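Local coordinates for protein spondin-1 (Homo sapiens, PDB 2ZOU) that is a secreted extracellular-matrix glycoprotein, F-spondin, whose reeler domain probably contributes to cell adhesion, at residues A[78-83]-A[105-110]; A[24-29]-A[43-48]; A[59-64]-A[71-76]. All blocks are in the same frame, centred on the assembly; numbering follows the deposited sequence. Where two conformers were deposited one is given.

All three contacts belong to one reeler domain, a beta-sandwich, but they serve different parts of it. Interactions 1 and 2 build the same four-stranded antiparallel sheet: strands 40-47 and 105-111 are neighbours there, so 43-48 and 105-110 bond directly and the two contacts run into each other. Interaction 3 pins a loop to strand 55-62 of the other sheet. Interaction 2 is partly buried and combines a regular ladder with apolar packing; interaction 1 lies at the surface, where the ladder frays into water and side-chain bonds; interaction 3 is mostly buried and rests on backbone bonds and a leucine-histidine contact. Trp-110 connects interactions 1 and 3 by bonding through NE1 to Ala-74 O.

Interaction 1: A[78-83]-A[105-110]; sequences QIIDEE and RIQVFW
Strand 105-111 carries the end of edge strand 76-79 for one antiparallel step before the chain diverges at Ile-80. Gln-78 and Phe-109 form the hydrogen-bonded pair, Gln-78 N giving to Phe-109 O (2.8 Å) and Phe-109 N to Gln-78 O (3.0 Å). The tight part follows at Ile-80, whose CD1 sits over the centre of the Phe-109 ring, 3.7 Å from its centroid, in a CH-pi contact, while CG1 comes within 3.5 Å of Phe-109 CD2. The looser side is wet. One water accepts from Ile-80 N and donates to Gln-107 O; a second accepts from Gln-107 N and donates to Asp-81 OD2. Beside them the extended Gln-107 side chain gives NE2 to the syn lone pair of Asp-81 OD2 (3.0 Å, N-H...O 163°), with carboxylate and amide only 21° from coplanar. Its OE1 receives Arg-105 NH2 at 2.9 Å and also Arg-42, which fixes the amide's flip. An alanine at Gln-107 would lose both amide ends and would probably leave the loop at Asp-81 less firmly held and the two arginines short of an acceptor. Waters thus take over bridging at this edge of the reeler beta-sandwich's four-stranded antiparallel sheet.

Interaction 2: A[24-29]-A[43-48]; sequences FSLRVE and VTLSAA. With EDO (1,2-ethanediol), chain E.
Four backbone hydrogen bonds join 24-29 to 43-48 as a regular antiparallel ladder. Ser-25 and Ser-46 form one hydrogen-bonded pair, with Ser-25 N to Ser-46 O at 2.8 Å and lying nearly along the C=O axis. Arg-27 and Thr-44 form the other; Thr-44 N reaches Arg-27 O at 2.9 Å and the bond is almost straight (171°). At the non-hydrogen-bonded pairs between and beyond them, CA-H...O contacts supplement the ladder, as from Leu-26 CA to Thr-44 O (3.3 Å).

The apolar contacts gather on the face bearing Phe-24, Leu-26, Val-28, Val-43, Leu-45 and Ala-47. With its CG anti to the backbone N (chi1 -174°), Leu-26 sends CD1 across to Val-43 CG1 at 3.6 Å, a diagonal contact closer than the 4.3 Å between CD1 of Leu-26 and CD1 of its direct partner Leu-45. Val-28 and Val-43 meet through their CG2 methyls, and the Phe-24 ring brings CE1 to 3.6 Å from Ala-47 CB.

Polar groups occupy the other face. A single water is gripped by Ser-25 O, which accepts its proton, by Thr-44 OG1 at 2.8 Å and by Ser-46 OG at 2.7 Å, tying three residues of both strands together. Thr-44 turns its CG2 methyl toward the Glu-29 side chain, while the bent chain of Arg-27 leads off to a salt bridge with Asp-31. Ethanediol, probably from the crystallisation liquor, lies by Ser-25 and Ser-46.

The two strands make a beta hairpin at one margin of the four-stranded sheet: 24-28 is outermost there, though Ser-139 meets the backbone of Leu-26 on its other side, strand 40-47 bonds onward to 105-111, and the apolar face packs on strands 120-127 and 131-144 of the opposing sheet.

Interaction 3: A[59-64]-A[71-76]; sequences IALREN and EDHAGT. With EDO (1,2-ethanediol), chain C.
Leu-61 and His-73 lie side by side and point the same way, so that Leu-61 CD2 rests over one face of the imidazole, 3.6 Å from the ring centroid in a CH-pi contact. The methyl is displaced toward the rim, 3.5 Å from His-73 NE2. Both side chains have CG beside the backbone N (chi1 -62° in Leu-61, -70° in His-73), which carries them off together. Ile-59 CG2 approaches the same ring at its edge, and a weak hydrogen bond from His-73 ND1 to Lys-69 O restrains it. Beyond the bridge, Arg-62 runs extended to NE, its CG passing Ala-74 CB at 4.2 Å. A water in the guanidinium plane accepts a hydrogen bond from Arg-62 NE at 2.8 Å and donates to the carbonyls of Glu-71 and His-73.

Two backbone bonds hold the Leu-61/His-73 bridge from which these side chains depart: Arg-62 N to Asp-72 O (2.8 Å) and Ala-74 N to Ala-60 O (2.9 Å). This single bridge fastens the loop that crosses from strand 55-62 to strand 76-79 of the other sheet. Asp-72 turns into that loop, where OD1 makes a salt bridge with Arg-65 and OD2 accepts from Lys-69 N; O2 of an ethanediol, probably from the crystallisation liquor, lies 2.7 Å from Asp-72 OD2.

Arg-65 and Lys-69 N would probably stabilise this carboxylate, but nearby Asp-68 would probably raise its pKa, so the balance stays open.

Interaction 1: A[78-83]-A[105-110]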
loop_
_atom_site.group_PDB
_atom_site.type_symbol
_atom_site.label_atom_id
_atom_site.label_comp_id
_atom_site.label_asym_id
_atom_site.label_seq_id
_atom_site.Cartn_x
_atom_site.Cartn_y
_atom_site.Cartn_z
ATOM N N GLN A 78 8.691 5.344 -2.809
ATOM C CA GLN A 78 9.849 6.043 -2.278
ATOM C C GLN A 78 9.696 6.254 -0.772
ATOM O O GLN A 78 8.693 6.804 -0.317
ATOM C CB GLN A 78 10.046 7.377 -2.981
ATOM C CG GLN A 78 11.295 8.118 -2.502
ATOM C CD GLN A 78 11.491 9.450 -3.175
ATOM O OE1 GLN A 78 10.589 9.974 -3.814
ATOM N NE2 GLN A 78 12.682 10.008 -3.030
ATOM N N ILE A 79 10.678 5.795 -0.008
ATOM C CA ILE A 79 10.649 5.889 1.439
ATOM C C ILE A 79 10.746 7.356 1.869
ATOM O O ILE A 79 11.557 8.125 1.352
ATOM C CB ILE A 79 11.806 5.056 2.068
ATOM C CG1 ILE A 79 11.679 3.575 1.678
ATOM C CG2 ILE A 79 11.900 5.253 3.591
ATOM C CD1 ILE A 79 10.418 2.868 2.159
ATOM N N ILE A 80 9.878 7.737 2.798
ATOM C CA ILE A 80 9.947 9.049 3.438
ATOM C C ILE A 80 10.639 8.953 4.805
ATOM O O ILE A 80 11.569 9.714 5.100
ATOM C CB ILE A 80 8.520 9.643 3.594
ATOM C CG1 ILE A 80 7.871 9.837 2.226
ATOM C CG2 ILE A 80 8.544 10.963 4.394
ATOM C CD1 ILE A 80 6.394 10.209 2.282
ATOM N N ASP A 81 10.202 7.997 5.614
ATOM C CA ASP A 81 10.693 7.822 6.975
ATOM C C ASP A 81 11.465 6.514 7.075
ATOM O O ASP A 81 10.897 5.435 7.233
ATOM C CB ASP A 81 9.513 7.834 7.951
ATOM C CG ASP A 81 8.732 9.139 7.906
ATOM O OD1 ASP A 81 9.355 10.223 8.014
ATOM O OD2 ASP A 81 7.491 9.090 7.759
ATOM N N GLU A 82 12.781 6.622 6.946
ATOM C CA GLU A 82 13.660 5.459 6.914
ATOM C C GLU A 82 13.610 4.624 8.198
ATOM O O GLU A 82 13.829 3.406 8.166
ATOM C CB GLU A 82 15.093 5.909 6.621
ATOM C CG GLU A 82 15.276 6.624 5.272
ATOM C CD GLU A 82 14.783 8.087 5.247
ATOM O OE1 GLU A 82 14.301 8.619 6.284
ATOM O OE2 GLU A 82 14.882 8.713 4.163
ATOM N N GLU A 83 13.323 5.274 9.324
ATOM C CA GLU A 83 13.265 4.574 10.613
ATOM C C GLU A 83 11.924 3.878 10.884
ATOM O O GLU A 83 11.779 3.124 11.859
ATOM C CB GLU A 83 13.656 5.509 11.772
ATOM C CG GLU A 83 15.150 5.866 11.828
ATOM C CD GLU A 83 16.058 4.686 12.202
ATOM O OE1 GLU A 83 15.561 3.692 12.783
ATOM O OE2 GLU A 83 17.277 4.756 11.923
ATOM N N ARG A 105 0.297 5.497 12.299
ATOM C CA ARG A 105 0.352 6.039 10.941
ATOM C C ARG A 105 1.717 5.789 10.343
ATOM O O ARG A 105 2.728 5.967 11.012
ATOM C CB ARG A 105 0.064 7.555 10.941
ATOM C CG ARG A 105 0.142 8.231 9.550
ATOM C CD ARG A 105 -0.173 9.731 9.620
ATOM N NE ARG A 105 -0.130 10.397 8.307
ATOM C CZ ARG A 105 0.973 10.905 7.765
ATOM N NH1 ARG A 105 2.125 10.808 8.415
ATOM N NH2 ARG A 105 0.934 11.512 6.574
ATOM N N ILE A 106 1.727 5.375 9.082
ATOM C CA ILE A 106 2.944 5.463 8.263
ATOM C C ILE A 106 2.620 6.148 6.942
ATOM O O ILE A 106 1.446 6.235 6.542
ATOM C CB ILE A 106 3.634 4.082 8.021
ATOM C CG1 ILE A 106 2.728 3.110 7.258
ATOM C CG2 ILE A 106 4.167 3.510 9.351
ATOM C CD1 ILE A 106 2.807 3.260 5.743
ATOM N N GLN A 107 3.655 6.631 6.267
ATOM C CA GLN A 107 3.478 7.321 4.984
ATOM C C GLN A 107 4.636 6.983 4.070
ATOM O O GLN A 107 5.751 6.747 4.538
ATOM C CB GLN A 107 3.455 8.839 5.192
ATOM C CG GLN A 107 4.664 9.331 5.965
ATOM C CD GLN A 107 4.687 10.823 6.192
ATOM O OE1 GLN A 107 3.761 11.551 5.833
ATOM N NE2 GLN A 107 5.760 11.287 6.813
ATOM N N VAL A 108 4.351 6.955 2.776
ATOM C CA VAL A 108 5.361 6.693 1.748
ATOM C C VAL A 108 4.939 7.456 0.497
ATOM O O VAL A 108 3.763 7.777 0.352
ATOM C CB VAL A 108 5.460 5.178 1.485
ATOM C CG1 VAL A 108 4.199 4.643 0.764
ATOM C CG2 VAL A 108 6.764 4.822 0.770
ATOM N N PHE A 109 5.876 7.768 -0.390
ATOM C CA PHE A 109 5.481 8.251 -1.703
ATOM C C PHE A 109 5.262 7.080 -2.640
ATOM O O PHE A 109 5.976 6.074 -2.567
ATOM C CB PHE A 109 6.548 9.157 -2.312
ATOM C CG PHE A 109 6.644 10.510 -1.673
ATOM C CD1 PHE A 109 5.536 11.367 -1.656
ATOM C CD2 PHE A 109 7.846 10.944 -1.101
ATOM C CE1 PHE A 109 5.620 12.623 -1.062
ATOM C CE2 PHE A 109 7.930 12.218 -0.519
ATOM C CZ PHE A 109 6.812 13.039 -0.502
ATOM N N TRP A 110 4.299 7.257 -3.538
ATOM C CA TRP A 110 4.090 6.375 -4.677
ATOM C C TRP A 110 4.109 7.240 -5.923
ATOM O O TRP A 110 3.312 8.170 -6.044
ATOM C CB TRP A 110 2.786 5.613 -4.551
ATOM C CG TRP A 110 2.520 4.709 -5.714
ATOM C CD1 TRP A 110 3.126 3.521 -5.978
ATOM C CD2 TRP A 110 1.560 4.916 -6.750
ATOM N NE1 TRP A 110 2.608 2.968 -7.128
ATOM C CE2 TRP A 110 1.641 3.806 -7.622
ATOM C CE3 TRP A 110 0.637 5.935 -7.026
ATOM C CZ2 TRP A 110 0.825 3.687 -8.753
ATOM C CZ3 TRP A 110 -0.166 5.817 -8.151
ATOM C CH2 TRP A 110 -0.078 4.691 -8.991
HETATM O O HOH W 1 8.349 6.106 4.415
HETATM O O HOH W 2 6.125 6.687 7.939
#

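Interaction 2: A[24-29]-A[43-48]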
loop_
_atom_site.group_PDB
_atom_site.type_symbol
_atom_site.label_atom_id
_atom_site.label_comp_id
_atom_site.label_asym_id
_atom_site.label_seq_id
_atom_site.Cartn_x
_atom_site.Cartn_y
_atom_site.Cartn_z
ATOM N N PHE A 24 -8.591 0.421 10.020
ATOM C CA PHE A 24 -7.335 0.781 9.374
ATOM C C PHE A 24 -7.649 1.271 7.976
ATOM O O PHE A 24 -8.421 0.640 7.249
ATOM C CB PHE A 24 -6.401 -0.427 9.302
ATOM C CG PHE A 24 -6.054 -0.984 10.635
ATOM C CD1 PHE A 24 -5.023 -0.423 11.389
ATOM C CD2 PHE A 24 -6.774 -2.044 11.166
ATOM C CE1 PHE A 24 -4.707 -0.937 12.650
ATOM C CE2 PHE A 24 -6.462 -2.557 12.438
ATOM C CZ PHE A 24 -5.424 -2.006 13.167
ATOM N N SER A 25 -7.062 2.407 7.609
ATOM C CA SER A 25 -7.385 3.054 6.326
ATOM C C SER A 25 -6.150 3.303 5.497
ATOM O O SER A 25 -5.172 3.836 6.011
ATOM C CB SER A 25 -8.048 4.408 6.566
ATOM O OG SER A 25 -9.308 4.234 7.167
ATOM N N LEU A 26 -6.219 2.945 4.215
ATOM C CA LEU A 26 -5.178 3.304 3.258
ATOM C C LEU A 26 -5.719 4.445 2.415
ATOM O O LEU A 26 -6.789 4.322 1.805
ATOM C CB LEU A 26 -4.866 2.105 2.365
ATOM C CG LEU A 26 -3.682 2.293 1.401
ATOM C CD1 LEU A 26 -2.371 2.442 2.160
ATOM C CD2 LEU A 26 -3.591 1.114 0.476
ATOM N N ARG A 27 -5.030 5.577 2.438
ATOM C CA ARG A 27 -5.503 6.770 1.752
ATOM C C ARG A 27 -4.390 7.350 0.924
ATOM O O ARG A 27 -3.227 7.046 1.127
ATOM C CB ARG A 27 -5.991 7.813 2.746
ATOM C CG ARG A 27 -7.113 7.305 3.624
ATOM C CD ARG A 27 -7.967 8.410 4.163
ATOM N NE ARG A 27 -8.638 9.154 3.100
ATOM C CZ ARG A 27 -9.634 10.008 3.308
ATOM N NH1 ARG A 27 -10.089 10.215 4.538
ATOM N NH2 ARG A 27 -10.180 10.646 2.285
ATOM N N VAL A 28 -4.766 8.190 -0.025
ATOM C CA VAL A 28 -3.803 9.004 -0.738
ATOM C C VAL A 28 -4.158 10.456 -0.429
ATOM O O VAL A 28 -5.311 10.893 -0.638
ATOM C CB VAL A 28 -3.872 8.750 -2.239
ATOM C CG1 VAL A 28 -2.870 9.648 -2.962
ATOM C CG2 VAL A 28 -3.544 7.271 -2.509
ATOM N N GLU A 29 -3.188 11.203 0.104
ATOM C CA GLU A 29 -3.428 12.594 0.471
ATOM C C GLU A 29 -3.910 13.390 -0.739
ATOM O O GLU A 29 -3.350 13.254 -1.838
ATOM C CB GLU A 29 -2.166 13.235 1.054
ATOM C CG GLU A 29 -1.820 12.744 2.458
ATOM C CD GLU A 29 -0.721 13.560 3.139
ATOM O OE1 GLU A 29 -0.097 14.425 2.476
ATOM O OE2 GLU A 29 -0.498 13.345 4.350
ATOM N N VAL A 43 1.009 8.322 0.081
ATOM C CA VAL A 43 0.134 7.243 0.517
ATOM C C VAL A 43 0.274 7.097 2.034
ATOM O O VAL A 43 1.387 7.059 2.558
ATOM C CB VAL A 43 0.471 5.907 -0.187
ATOM C CG1 VAL A 43 -0.474 4.787 0.278
ATOM C CG2 VAL A 43 0.374 6.080 -1.699
ATOM N N THR A 44 -0.854 7.005 2.733
ATOM C CA THR A 44 -0.829 6.882 4.184
ATOM C C THR A 44 -1.608 5.658 4.627
ATOM O O THR A 44 -2.641 5.295 4.033
ATOM C CB THR A 44 -1.414 8.130 4.855
ATOM O OG1 THR A 44 -2.788 8.243 4.516
ATOM C CG2 THR A 44 -0.681 9.385 4.406
ATOM N N LEU A 45 -1.111 5.021 5.678
ATOM C CA LEU A 45 -1.814 3.918 6.334
ATOM C C LEU A 45 -1.999 4.327 7.782
ATOM O O LEU A 45 -1.030 4.601 8.468
ATOM C CB LEU A 45 -0.957 2.654 6.256
ATOM C CG LEU A 45 -1.510 1.343 6.765
ATOM C CD1 LEU A 45 -2.835 1.019 6.156
ATOM C CD2 LEU A 45 -0.501 0.279 6.424
ATOM N N SER A 46 -3.249 4.388 8.228
ATOM C CA SER A 46 -3.536 4.897 9.578
ATOM C C SER A 46 -4.536 4.026 10.321
ATOM O O SER A 46 -5.389 3.370 9.704
ATOM C CB SER A 46 -4.192 6.287 9.470
ATOM O OG SER A 46 -3.578 7.146 8.526
ATOM N N ALA A 47 -4.419 4.035 11.647
ATOM C CA ALA A 47 -5.319 3.301 12.527
ATOM C C ALA A 47 -6.202 4.284 13.262
ATOM O O ALA A 47 -5.681 5.217 13.856
ATOM C CB ALA A 47 -4.499 2.507 13.544
ATOM N N ALA A 48 -7.508 4.047 13.272
ATOM C CA ALA A 48 -8.416 4.876 14.059
ATOM C C ALA A 48 -8.225 4.568 15.548
ATOM O O ALA A 48 -8.071 3.406 15.925
ATOM C CB ALA A 48 -9.861 4.619 13.641
HETATM C C1 EDO E . -7.758 5.355 10.146
HETATM O O1 EDO E . -8.938 4.598 9.865
HETATM C C2 EDO E . -8.038 6.850 10.237
HETATM O O2 EDO E . -8.025 7.273 11.607
HETATM O O HOH W 3 -4.578 6.713 6.044
#

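Interaction 3: A[59-64]-A[71-76]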
loop_
_atom_site.group_PDB
_atom_site.type_symbol
_atom_site.label_atom_id
_atom_site.label_comp_id
_atom_site.label_asym_id
_atom_site.label_seq_id
_atom_site.Cartn_x
_atom_site.Cartn_y
_atom_site.Cartn_z
ATOM N N ILE A 59 1.535 -2.718 -1.119
ATOM C CA ILE A 59 1.893 -2.956 -2.536
ATOM C C ILE A 59 1.012 -2.144 -3.476
ATOM O O ILE A 59 -0.015 -1.604 -3.068
ATOM C CB ILE A 59 1.842 -4.471 -2.899
ATOM C CG1 ILE A 59 0.435 -5.029 -2.660
ATOM C CG2 ILE A 59 2.914 -5.225 -2.114
ATOM C CD1 ILE A 59 0.286 -6.500 -3.042
ATOM N N ALA A 60 1.450 -2.024 -4.731
ATOM C CA ALA A 60 0.662 -1.392 -5.782
ATOM C C ALA A 60 0.654 -2.334 -6.977
ATOM O O ALA A 60 1.716 -2.618 -7.529
ATOM C CB ALA A 60 1.284 -0.068 -6.172
ATOM N N LEU A 61 -0.529 -2.806 -7.364
ATOM C CA LEU A 61 -0.671 -3.830 -8.409
ATOM C C LEU A 61 -1.490 -3.328 -9.566
ATOM O O LEU A 61 -2.484 -2.627 -9.377
ATOM C CB LEU A 61 -1.371 -5.064 -7.846
ATOM C CG LEU A 61 -0.668 -5.801 -6.710
ATOM C CD1 LEU A 61 -1.481 -7.042 -6.314
ATOM C CD2 LEU A 61 0.753 -6.200 -7.125
ATOM N N ARG A 62 -1.123 -3.731 -10.782
ATOM C CA ARG A 62 -2.038 -3.587 -11.885
ATOM C C ARG A 62 -3.294 -4.356 -11.511
ATOM O O ARG A 62 -3.206 -5.451 -10.940
ATOM C CB ARG A 62 -1.407 -4.176 -13.148
ATOM C CG ARG A 62 -0.201 -3.374 -13.627
ATOM C CD ARG A 62 0.162 -3.785 -15.038
ATOM N NE ARG A 62 1.411 -3.183 -15.485
ATOM C CZ ARG A 62 1.678 -2.887 -16.756
ATOM N NH1 ARG A 62 0.773 -3.112 -17.700
ATOM N NH2 ARG A 62 2.845 -2.349 -17.083
ATOM N N GLU A 63 -4.458 -3.799 -11.818
ATOM C CA GLU A 63 -5.717 -4.487 -11.513
ATOM C C GLU A 63 -5.801 -5.899 -12.105
ATOM O O GLU A 63 -5.307 -6.156 -13.210
ATOM C CB GLU A 63 -6.923 -3.668 -11.963
ATOM C CG GLU A 63 -8.198 -4.058 -11.210
ATOM C CD GLU A 63 -9.394 -3.176 -11.526
ATOM O OE1 GLU A 63 -9.336 -2.417 -12.523
ATOM O OE2 GLU A 63 -10.392 -3.260 -10.770
ATOM N N ASN A 64 -6.426 -6.788 -11.333
ATOM C CA ASN A 64 -6.649 -8.192 -11.694
ATOM C C ASN A 64 -5.396 -9.036 -11.812
ATOM O O ASN A 64 -5.413 -10.081 -12.472
ATOM C CB ASN A 64 -7.478 -8.315 -12.980
ATOM C CG ASN A 64 -8.783 -7.558 -12.909
ATOM O OD1 ASN A 64 -9.503 -7.633 -11.916
ATOM N ND2 ASN A 64 -9.098 -6.828 -13.974
ATOM N N GLU A 71 6.211 -7.754 -13.162
ATOM C CA GLU A 71 5.469 -6.805 -13.979
ATOM C C GLU A 71 4.051 -6.536 -13.482
ATOM O O GLU A 71 3.398 -5.637 -13.996
ATOM C CB GLU A 71 5.450 -7.239 -15.450
ATOM C CG GLU A 71 4.728 -8.560 -15.725
ATOM C CD GLU A 71 5.646 -9.774 -15.723
ATOM O OE1 GLU A 71 6.758 -9.719 -15.149
ATOM O OE2 GLU A 71 5.253 -10.792 -16.323
ATOM N N ASP A 72 3.581 -7.294 -12.486
ATOM C CA ASP A 72 2.291 -6.999 -11.848
ATOM C C ASP A 72 2.337 -5.735 -11.003
ATOM O O ASP A 72 1.308 -5.115 -10.759
ATOM C CB ASP A 72 1.877 -8.115 -10.893
ATOM C CG ASP A 72 1.612 -9.437 -11.582
ATOM O OD1 ASP A 72 1.489 -9.486 -12.828
ATOM O OD2 ASP A 72 1.533 -10.449 -10.851
ATOM N N HIS A 73 3.523 -5.386 -10.524
ATOM C CA HIS A 73 3.687 -4.262 -9.614
ATOM C C HIS A 73 3.853 -2.959 -10.375
ATOM O O HIS A 73 4.668 -2.860 -11.286
ATOM C CB HIS A 73 4.859 -4.554 -8.684
ATOM C CG HIS A 73 4.562 -5.639 -7.700
ATOM N ND1 HIS A 73 4.640 -6.984 -8.003
ATOM C CD2 HIS A 73 4.148 -5.563 -6.414
ATOM C CE1 HIS A 73 4.291 -7.686 -6.936
ATOM N NE2 HIS A 73 3.991 -6.847 -5.961
ATOM N N ALA A 74 3.044 -1.970 -10.011
ATOM C CA ALA A 74 2.930 -0.732 -10.771
ATOM C C ALA A 74 3.497 0.452 -9.990
ATOM O O ALA A 74 3.311 0.548 -8.768
ATOM C CB ALA A 74 1.471 -0.477 -11.091
ATOM N N GLY A 75 4.193 1.335 -10.695
ATOM C CA GLY A 75 4.740 2.549 -10.090
ATOM C C GLY A 75 5.960 2.253 -9.246
ATOM O O GLY A 75 6.470 1.125 -9.249
ATOM N N THR A 76 6.401 3.269 -8.508
ATOM C CA THR A 76 7.614 3.214 -7.712
ATOM C C THR A 76 7.323 3.826 -6.343
ATOM O O THR A 76 6.931 4.989 -6.236
ATOM C CB THR A 76 8.742 4.038 -8.392
ATOM O OG1 THR A 76 9.133 3.371 -9.584
ATOM C CG2 THR A 76 9.980 4.209 -7.483
HETATM C C1 EDO C . -1.310 -12.695 -11.552
HETATM O O1 EDO C . -2.586 -12.425 -12.130
HETATM C C2 EDO C . -0.223 -12.249 -12.505
HETATM O O2 EDO C . 1.036 -12.751 -12.070
HETATM O O HOH W 4 3.804 -2.884 -14.009
#